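PDB 4LB6: protein kinase containing Z-DNA binding domains from Danio rerio, which binds left-handed Z-DNA through its N-terminal Zalpha domain and, as a whole protein, probably phosphorylates the translation initiation factor eIF2alpha. Local coordinates for residues 14-19 with 47-52; 18-21 with 25-28; 27-32 with 37-42. All blocks are in the same frame, centred on the assembly; numbering follows the deposited sequence. Where two conformers were deposited one is given.

Contact 1 (14-19 with 47-52); sequences MRICDY and YSLQAS. With nucleotides of chain B.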
# COMPACT_ATOMS: atom_id res chain seq x y z
N MET A 14 4.27 26.00 6.88
CA MET A 14 4.07 26.97 5.80
C MET A 14 4.00 26.26 4.44
O MET A 14 3.15 26.58 3.58
CB MET A 14 5.18 28.03 5.80
CG MET A 14 5.20 28.88 4.54
SD MET A 14 6.49 30.13 4.63
CE MET A 14 6.18 30.79 6.26
N ARG A 15 4.91 25.31 4.24
CA ARG A 15 4.97 24.60 2.96
C ARG A 15 3.72 23.72 2.70
O ARG A 15 3.21 23.64 1.59
CB ARG A 15 6.27 23.77 2.86
CG ARG A 15 7.54 24.65 2.53
CD ARG A 15 8.83 23.76 2.50
NE ARG A 15 8.81 22.86 1.34
CZ ARG A 15 9.27 21.59 1.30
NH1 ARG A 15 9.80 20.99 2.37
NH2 ARG A 15 9.18 20.93 0.16
N ILE A 16 3.19 23.13 3.76
CA ILE A 16 1.96 22.37 3.64
C ILE A 16 0.79 23.28 3.30
O ILE A 16 -0.01 22.98 2.40
CB ILE A 16 1.65 21.63 4.95
CG1 ILE A 16 2.69 20.50 5.11
CG2 ILE A 16 0.20 20.97 4.88
CD1 ILE A 16 2.74 19.79 6.52
N CYS A 17 0.71 24.41 4.00
CA CYS A 17 -0.42 25.29 3.80
C CYS A 17 -0.32 25.90 2.42
O CYS A 17 -1.33 26.19 1.76
CB CYS A 17 -0.45 26.39 4.85
SG CYS A 17 -1.02 25.73 6.47
N ASP A 18 0.90 26.12 1.98
CA ASP A 18 1.08 26.73 0.66
C ASP A 18 0.67 25.74 -0.45
O ASP A 18 0.10 26.12 -1.46
CB ASP A 18 2.53 27.15 0.50
CG ASP A 18 2.81 27.79 -0.83
OD1 ASP A 18 2.52 28.99 -1.02
OD2 ASP A 18 3.35 27.06 -1.68
N TYR A 19 0.98 24.47 -0.24
CA TYR A 19 0.50 23.43 -1.14
C TYR A 19 -1.05 23.43 -1.24
O TYR A 19 -1.64 23.43 -2.37
CB TYR A 19 1.06 22.04 -0.71
CG TYR A 19 0.66 20.96 -1.69
CD1 TYR A 19 -0.58 20.37 -1.61
CD2 TYR A 19 1.49 20.61 -2.74
CE1 TYR A 19 -0.98 19.43 -2.54
CE2 TYR A 19 1.09 19.62 -3.66
CZ TYR A 19 -0.14 19.08 -3.55
OH TYR A 19 -0.59 18.12 -4.47
N TYR A 47 -2.67 17.39 11.30
CA TYR A 47 -3.53 17.23 12.50
C TYR A 47 -3.32 18.39 13.45
O TYR A 47 -4.28 18.96 14.01
CB TYR A 47 -3.35 15.85 13.19
CG TYR A 47 -4.16 14.80 12.44
CD1 TYR A 47 -3.59 14.07 11.37
CD2 TYR A 47 -5.53 14.64 12.70
CE1 TYR A 47 -4.36 13.15 10.64
CE2 TYR A 47 -6.31 13.71 11.99
CZ TYR A 47 -5.74 12.99 10.94
OH TYR A 47 -6.52 12.05 10.27
N SER A 48 -2.06 18.79 13.63
CA SER A 48 -1.77 20.01 14.42
C SER A 48 -2.39 21.30 13.86
O SER A 48 -2.89 22.16 14.63
CB SER A 48 -0.26 20.21 14.56
OG SER A 48 -0.02 21.48 15.16
N LEU A 49 -2.32 21.47 12.55
CA LEU A 49 -2.94 22.64 11.92
C LEU A 49 -4.47 22.57 12.00
O LEU A 49 -5.14 23.59 11.99
CB LEU A 49 -2.54 22.75 10.46
CG LEU A 49 -1.12 23.15 10.18
CD1 LEU A 49 -0.63 22.72 8.79
CD2 LEU A 49 -1.02 24.67 10.38
N GLN A 50 -5.01 21.37 12.00
CA GLN A 50 -6.45 21.23 12.13
C GLN A 50 -6.87 21.70 13.55
O GLN A 50 -7.91 22.38 13.77
CB GLN A 50 -6.84 19.77 11.88
CG GLN A 50 -8.24 19.40 12.33
CD GLN A 50 -8.43 17.89 12.49
OE1 GLN A 50 -9.17 17.29 11.73
NE2 GLN A 50 -7.76 17.28 13.50
N ALA A 51 -6.03 21.36 14.53
CA ALA A 51 -6.36 21.66 15.92
C ALA A 51 -6.32 23.16 16.07
O ALA A 51 -7.05 23.71 16.87
CB ALA A 51 -5.38 20.99 16.89
N SER A 52 -5.49 23.82 15.26
CA SER A 52 -5.34 25.28 15.33
C SER A 52 -6.19 26.05 14.34
O SER A 52 -5.97 27.24 14.09
CB SER A 52 -3.87 25.70 15.26
OG SER A 52 -3.32 25.44 13.97
P DG B 5 0.88 8.51 9.70
OP1 DG B 5 0.56 8.82 8.29
OP2 DG B 5 2.18 7.89 10.13
O5' DG B 5 0.63 9.83 10.54
C5' DG B 5 0.94 9.90 12.01
C4' DG B 5 0.38 11.17 12.60
O4' DG B 5 -1.04 11.26 12.43
C3' DG B 5 0.57 11.19 14.15
O3' DG B 5 1.80 11.91 14.32
C2' DG B 5 -0.59 12.03 14.61
C1' DG B 5 -1.68 11.88 13.56
N9 DG B 5 -2.82 10.99 13.86
C8 DG B 5 -4.13 11.38 13.77
N7 DG B 5 -5.00 10.40 13.98
C5 DG B 5 -4.20 9.30 14.30
C6 DG B 5 -4.60 7.96 14.58
O6 DG B 5 -5.75 7.52 14.64
N1 DG B 5 -3.52 7.09 14.76
C2 DG B 5 -2.21 7.50 14.62
N2 DG B 5 -1.26 6.54 14.78
N3 DG B 5 -1.86 8.79 14.33
C4 DG B 5 -2.89 9.62 14.16
P DC B 4 -4.97 9.17 8.23
OP1 DC B 4 -5.33 10.62 8.52
OP2 DC B 4 -3.88 8.90 7.18
O5' DC B 4 -4.52 8.60 9.59
C5' DC B 4 -3.51 9.30 10.46
C4' DC B 4 -2.43 8.39 10.99
O4' DC B 4 -3.09 7.36 11.81
C3' DC B 4 -1.64 7.63 9.89
O3' DC B 4 -0.24 7.49 10.22
C2' DC B 4 -2.34 6.21 9.92
C1' DC B 4 -2.56 6.12 11.43
N1 DC B 4 -3.60 5.11 11.70
C2 DC B 4 -3.21 3.81 11.96
O2 DC B 4 -2.03 3.53 12.00
N3 DC B 4 -4.17 2.86 12.14
C4 DC B 4 -5.47 3.20 12.04
N4 DC B 4 -6.35 2.15 12.25
C5 DC B 4 -5.90 4.52 11.71
C6 DC B 4 -4.92 5.42 11.54
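Leu49 and Cys17 meet where the recognition helix 39-51 of a winged helix-turn-helix, the Zalpha fold, passes the first helix of the domain. Between 14-19 and 47-52 the contact is purely apolar and small, about 105 Å² with both sides summed. The leucine fork faces the sulfur: CD1 of Leu49 lies 3.8 Å from SG of Cys17, with CD2 of the same side chain only slightly farther off. Leu49 has CG anti to its carbonyl carbon (chi1 -71°), and this sends the isobutyl group across to the other helix. Ile16 joins more loosely, its CG2 standing 4.4 Å from Leu49 CD1, and this isoleucine also packs on Leu35, Val42, His45 and Leu46. Val55 of the wing strand 55-58 adds a further apolar neighbour to Leu49.

Aromatic and polar interactions belong to Tyr47, half a turn back on helix 39-51, which serves the DNA instead of helix 10-23. Trp67 packs edge-to-face with its ring. The guanine of DG5 of chain B brings C8 over the ring centre, 3.4 Å above the plane, in keeping with the syn guanosine of Z-DNA that exposes this atom. In the plane of the ring, at its edge, Tyr47 OH donates a hydrogen bond of 2.6 Å to OP1 of DC4 of chain B.

Contact 2 (18-21 with 25-28); sequences DYLR and RSTV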
# COMPACT_ATOMS: atom_id res chain seq x y z
N ASP A 18 0.90 26.12 1.98
CA ASP A 18 1.08 26.73 0.66
C ASP A 18 0.67 25.74 -0.45
O ASP A 18 0.10 26.12 -1.46
CB ASP A 18 2.53 27.15 0.50
CG ASP A 18 2.81 27.79 -0.83
OD1 ASP A 18 2.52 28.99 -1.02
OD2 ASP A 18 3.35 27.06 -1.68
N TYR A 19 0.98 24.47 -0.24
CA TYR A 19 0.50 23.43 -1.14
C TYR A 19 -1.05 23.43 -1.24
O TYR A 19 -1.64 23.43 -2.37
CB TYR A 19 1.06 22.04 -0.71
CG TYR A 19 0.66 20.96 -1.69
CD1 TYR A 19 -0.58 20.37 -1.61
CD2 TYR A 19 1.49 20.61 -2.74
CE1 TYR A 19 -0.98 19.43 -2.54
CE2 TYR A 19 1.09 19.62 -3.66
CZ TYR A 19 -0.14 19.08 -3.55
OH TYR A 19 -0.59 18.12 -4.47
N LEU A 20 -1.70 23.43 -0.09
CA LEU A 20 -3.15 23.49 -0.05
C LEU A 20 -3.69 24.81 -0.68
O LEU A 20 -4.71 24.79 -1.35
CB LEU A 20 -3.67 23.32 1.36
CG LEU A 20 -3.40 21.92 1.98
CD1 LEU A 20 -3.83 21.93 3.43
CD2 LEU A 20 -4.07 20.74 1.25
N ARG A 21 -3.02 25.93 -0.45
CA ARG A 21 -3.47 27.18 -1.09
C ARG A 21 -3.51 27.05 -2.60
O ARG A 21 -4.46 27.50 -3.25
CB ARG A 21 -2.58 28.37 -0.72
CG ARG A 21 -3.05 29.68 -1.37
CD ARG A 21 -2.09 30.76 -0.99
NE ARG A 21 -0.75 30.47 -1.49
CZ ARG A 21 -0.34 30.68 -2.73
NH1 ARG A 21 -1.18 31.22 -3.63
NH2 ARG A 21 0.90 30.37 -3.07
N ARG A 25 -8.31 20.96 -2.19
CA ARG A 25 -8.52 19.66 -1.54
C ARG A 25 -7.44 18.68 -1.95
O ARG A 25 -7.25 18.44 -3.14
CB ARG A 25 -9.91 19.11 -1.91
CG ARG A 25 -11.06 19.69 -1.08
CD ARG A 25 -12.45 19.49 -1.68
NE ARG A 25 -12.95 18.13 -1.49
CZ ARG A 25 -13.27 17.60 -0.31
NH1 ARG A 25 -13.14 18.30 0.82
NH2 ARG A 25 -13.72 16.35 -0.25
N SER A 26 -6.73 18.12 -0.96
CA SER A 26 -5.63 17.20 -1.21
C SER A 26 -5.53 16.14 -0.12
O SER A 26 -5.94 16.37 1.04
CB SER A 26 -4.32 17.99 -1.22
OG SER A 26 -4.40 19.04 -2.14
N THR A 27 -4.99 14.98 -0.48
CA THR A 27 -4.68 13.94 0.50
C THR A 27 -3.23 14.11 0.96
O THR A 27 -2.43 14.85 0.35
CB THR A 27 -4.81 12.53 -0.11
OG1 THR A 27 -3.84 12.41 -1.16
CG2 THR A 27 -6.25 12.34 -0.68
N VAL A 28 -2.89 13.47 2.07
CA VAL A 28 -1.50 13.54 2.55
C VAL A 28 -0.54 13.00 1.48
O VAL A 28 0.62 13.43 1.38
CB VAL A 28 -1.31 12.80 3.91
CG1 VAL A 28 -1.65 11.25 3.82
CG2 VAL A 28 0.12 13.11 4.52
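Leu20 lays its CD2 methyl against the CB of Ser26, 3.7 Å away, where the loop leading into helix 28-35 folds back on the end of helix 10-23. The same methyl lies almost as near to the serine oxygen, so one branch of the leucine spans the whole of this short side chain. Beyond it Leu20 also packs on Ile31 and Leu69, which makes it a bridge between the second helix and the strand 66-69.

Tyr19, one residue before Leu20, offers Ser26 the edge of its ring. CE1 of Tyr19 stands 3.5 Å from OG of Ser26, and the serine CB lies near the plane of the ring. A chi1 of -175° turns the tyrosine CG away from the backbone N and carries the ring edge to the loop; His23 stacks on the ring. Within 18-21 itself, NH2 of Arg21 meets OD1 of Asp18 at 3.0 Å in a nearly straight salt bridge.

Ser26 is fixed from several directions. Its OG hydrogen-bonds to the carbonyl oxygen of Gly24, and its backbone is hydrogen-bonded to Trp67 of strand 66-69. Such backbone pairing between the chain after the first helix and the wing is consistent with the winged helix-turn-helix fold, and here it joins the end of helix 10-23 to the wing.

The chemistry implies that a hydroxyl can be buried here at little cost: Ser26 OG sits among carbons of Tyr19 and Leu20, and its hydrogen bond to Gly24 O satisfies it.

Contact 3 (27-32 with 37-42); sequences TVQDIF and LEKSTV. With nucleotides of chain B; nucleotides of chain C.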
# COMPACT_ATOMS: atom_id res chain seq x y z
N THR A 27 -4.99 14.98 -0.48
CA THR A 27 -4.68 13.94 0.50
C THR A 27 -3.23 14.11 0.96
O THR A 27 -2.43 14.85 0.35
CB THR A 27 -4.81 12.53 -0.11
OG1 THR A 27 -3.84 12.41 -1.16
CG2 THR A 27 -6.25 12.34 -0.68
N VAL A 28 -2.89 13.47 2.07
CA VAL A 28 -1.50 13.54 2.55
C VAL A 28 -0.54 13.00 1.48
O VAL A 28 0.62 13.43 1.38
CB VAL A 28 -1.31 12.80 3.91
CG1 VAL A 28 -1.65 11.25 3.82
CG2 VAL A 28 0.12 13.11 4.52
N GLN A 29 -1.00 12.03 0.70
CA GLN A 29 -0.12 11.44 -0.28
C GLN A 29 0.29 12.47 -1.35
O GLN A 29 1.49 12.60 -1.69
CB GLN A 29 -0.81 10.21 -0.91
CG GLN A 29 -0.85 8.95 0.02
CD GLN A 29 -1.98 8.96 1.07
OE1 GLN A 29 -2.86 9.81 1.05
NE2 GLN A 29 -1.96 7.98 1.98
N ASP A 30 -0.70 13.26 -1.81
CA ASP A 30 -0.47 14.44 -2.67
C ASP A 30 0.65 15.33 -2.15
O ASP A 30 1.57 15.71 -2.87
CB ASP A 30 -1.77 15.28 -2.79
CG ASP A 30 -2.84 14.59 -3.61
OD1 ASP A 30 -2.44 13.82 -4.51
OD2 ASP A 30 -4.07 14.80 -3.36
N ILE A 31 0.54 15.66 -0.87
CA ILE A 31 1.39 16.68 -0.25
C ILE A 31 2.81 16.13 0.01
O ILE A 31 3.82 16.74 -0.38
CB ILE A 31 0.80 17.11 1.09
CG1 ILE A 31 -0.59 17.71 0.88
CG2 ILE A 31 1.70 18.17 1.72
CD1 ILE A 31 -1.42 17.79 2.22
N PHE A 32 2.93 14.94 0.60
CA PHE A 32 4.31 14.48 0.95
C PHE A 32 5.19 14.19 -0.26
O PHE A 32 6.41 14.34 -0.20
CB PHE A 32 4.30 13.31 2.02
CG PHE A 32 4.24 11.90 1.46
CD1 PHE A 32 5.35 11.26 0.93
CD2 PHE A 32 3.06 11.18 1.54
CE1 PHE A 32 5.29 9.95 0.44
CE2 PHE A 32 2.97 9.88 1.03
CZ PHE A 32 4.09 9.25 0.48
N LEU A 37 8.71 15.06 1.93
CA LEU A 37 8.77 14.86 3.38
C LEU A 37 8.19 13.44 3.68
O LEU A 37 7.59 12.82 2.80
CB LEU A 37 7.92 15.88 4.11
CG LEU A 37 8.37 17.34 3.82
CD1 LEU A 37 7.19 18.26 4.24
CD2 LEU A 37 9.65 17.64 4.60
N GLU A 38 8.39 12.92 4.89
CA GLU A 38 7.73 11.65 5.24
C GLU A 38 6.24 11.93 5.35
O GLU A 38 5.84 12.96 5.85
CB GLU A 38 8.25 11.11 6.61
CG GLU A 38 9.74 10.67 6.60
CD GLU A 38 9.94 9.23 6.08
OE1 GLU A 38 8.98 8.42 6.07
OE2 GLU A 38 11.06 8.89 5.68
N LYS A 39 5.44 10.95 4.99
CA LYS A 39 3.97 11.00 5.16
C LYS A 39 3.63 11.26 6.61
O LYS A 39 2.80 12.12 6.90
CB LYS A 39 3.34 9.70 4.70
CG LYS A 39 1.79 9.65 4.85
CD LYS A 39 1.15 8.36 4.32
CE LYS A 39 1.28 7.14 5.23
NZ LYS A 39 0.19 7.18 6.30
N SER A 40 4.30 10.58 7.54
CA SER A 40 3.96 10.76 8.95
C SER A 40 4.25 12.21 9.40
O SER A 40 3.51 12.78 10.24
CB SER A 40 4.74 9.76 9.80
OG SER A 40 6.11 10.05 9.62
N THR A 41 5.33 12.83 8.87
CA THR A 41 5.61 14.21 9.24
C THR A 41 4.53 15.14 8.70
O THR A 41 4.10 16.08 9.36
CB THR A 41 6.95 14.64 8.64
OG1 THR A 41 7.97 13.76 9.19
CG2 THR A 41 7.25 16.11 8.92
N VAL A 42 4.11 14.92 7.46
CA VAL A 42 3.06 15.78 6.95
C VAL A 42 1.75 15.54 7.76
O VAL A 42 1.04 16.50 8.11
CB VAL A 42 2.84 15.55 5.44
CG1 VAL A 42 1.66 16.36 4.92
CG2 VAL A 42 4.14 15.90 4.66
P DG B 5 0.88 8.51 9.70
OP1 DG B 5 0.56 8.82 8.29
OP2 DG B 5 2.18 7.89 10.13
O5' DG B 5 0.63 9.83 10.54
C5' DG B 5 0.94 9.90 12.01
C4' DG B 5 0.38 11.17 12.60
O4' DG B 5 -1.04 11.26 12.43
C3' DG B 5 0.57 11.19 14.15
O3' DG B 5 1.80 11.91 14.32
C2' DG B 5 -0.59 12.03 14.61
C1' DG B 5 -1.68 11.88 13.56
N9 DG B 5 -2.82 10.99 13.86
C8 DG B 5 -4.13 11.38 13.77
N7 DG B 5 -5.00 10.40 13.98
C5 DG B 5 -4.20 9.30 14.30
C6 DG B 5 -4.60 7.96 14.58
O6 DG B 5 -5.75 7.52 14.64
N1 DG B 5 -3.52 7.09 14.76
C2 DG B 5 -2.21 7.50 14.62
N2 DG B 5 -1.26 6.54 14.78
N3 DG B 5 -1.86 8.79 14.33
C4 DG B 5 -2.89 9.62 14.16
P DG C 7 2.48 5.54 0.84
OP1 DG C 7 2.93 6.17 2.02
OP2 DG C 7 1.24 5.81 0.02
O5' DG C 7 3.69 5.73 -0.20
C5' DG C 7 3.58 5.34 -1.58
C4' DG C 7 4.92 5.39 -2.23
O4' DG C 7 5.82 4.46 -1.74
C3' DG C 7 4.66 4.77 -3.59
O3' DG C 7 4.41 5.98 -4.16
C2' DG C 7 5.97 4.29 -4.04
C1' DG C 7 6.63 3.91 -2.76
N9 DG C 7 6.66 2.50 -2.41
C8 DG C 7 7.81 1.80 -2.13
N7 DG C 7 7.58 0.55 -1.77
C5 DG C 7 6.18 0.43 -1.83
C6 DG C 7 5.36 -0.73 -1.58
O6 DG C 7 5.71 -1.79 -1.15
N1 DG C 7 4.01 -0.48 -1.73
C2 DG C 7 3.54 0.76 -2.16
N2 DG C 7 2.20 0.91 -2.20
N3 DG C 7 4.27 1.87 -2.39
C4 DG C 7 5.60 1.60 -2.28
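Lys39 NZ donates a 2.6 Å hydrogen bond to OP1 of DG5 of chain B, reaching it from a chain extended at first and then bent at chi3 and chi4. The aliphatic part of this lysine does separate work against helix 28-35. Its CB sits over a face of the Phe32 ring in a CH-pi contact, 3.9 Å from the centroid and 28° off the normal, while the in-plane edge of the ring meets O5' of DG7 of chain C. A serine in place of Phe32 would probably leave Lys39 CB without its aromatic support and open a gap between the two helices and the DNA backbone. Val28 CG2 and Val42 CG1 touch at 3.6 Å, and Ile31 CG2 and Phe32 CB also line Val42. Leu37 N closes the turn on Phe32 O at 3.2 Å. At the start of helix 28-35, Thr27 and Asp30 form a capping box, its bond from Asp30 N to Thr27 OG1 being weak.

This is the helix-turn-helix itself: helix 28-35 lies against the first part of recognition helix 39-51, and from helix 10-23 Tyr19 packs on Asp30 and Ile31, Ile16 on Val42 and Ile12 on Leu37.

The three contacts illustrate how one small winged helix-turn-helix divides its chemistry between interior and surface. Contacts 1 and 2 are buried and share helix 10-23. Contact 1 is apolar where it meets the recognition helix, and its polar chemistry lies at the DNA-facing Tyr47; contact 2 instead buries a hydroxyl beside the loop. Contact 3, nested within the loop closed by contact 1, is only partly buried yet buries more surface than the other two together, combining apolar and CH-pi packing with phosphate binding. Contacts 1 and 3 both reach phosphates of chain B from helix 39-51. Ile31 ties contact 3 to Tyr19 and Leu20, and Val42 ties it to Ile16, making a single hydrophobic interior.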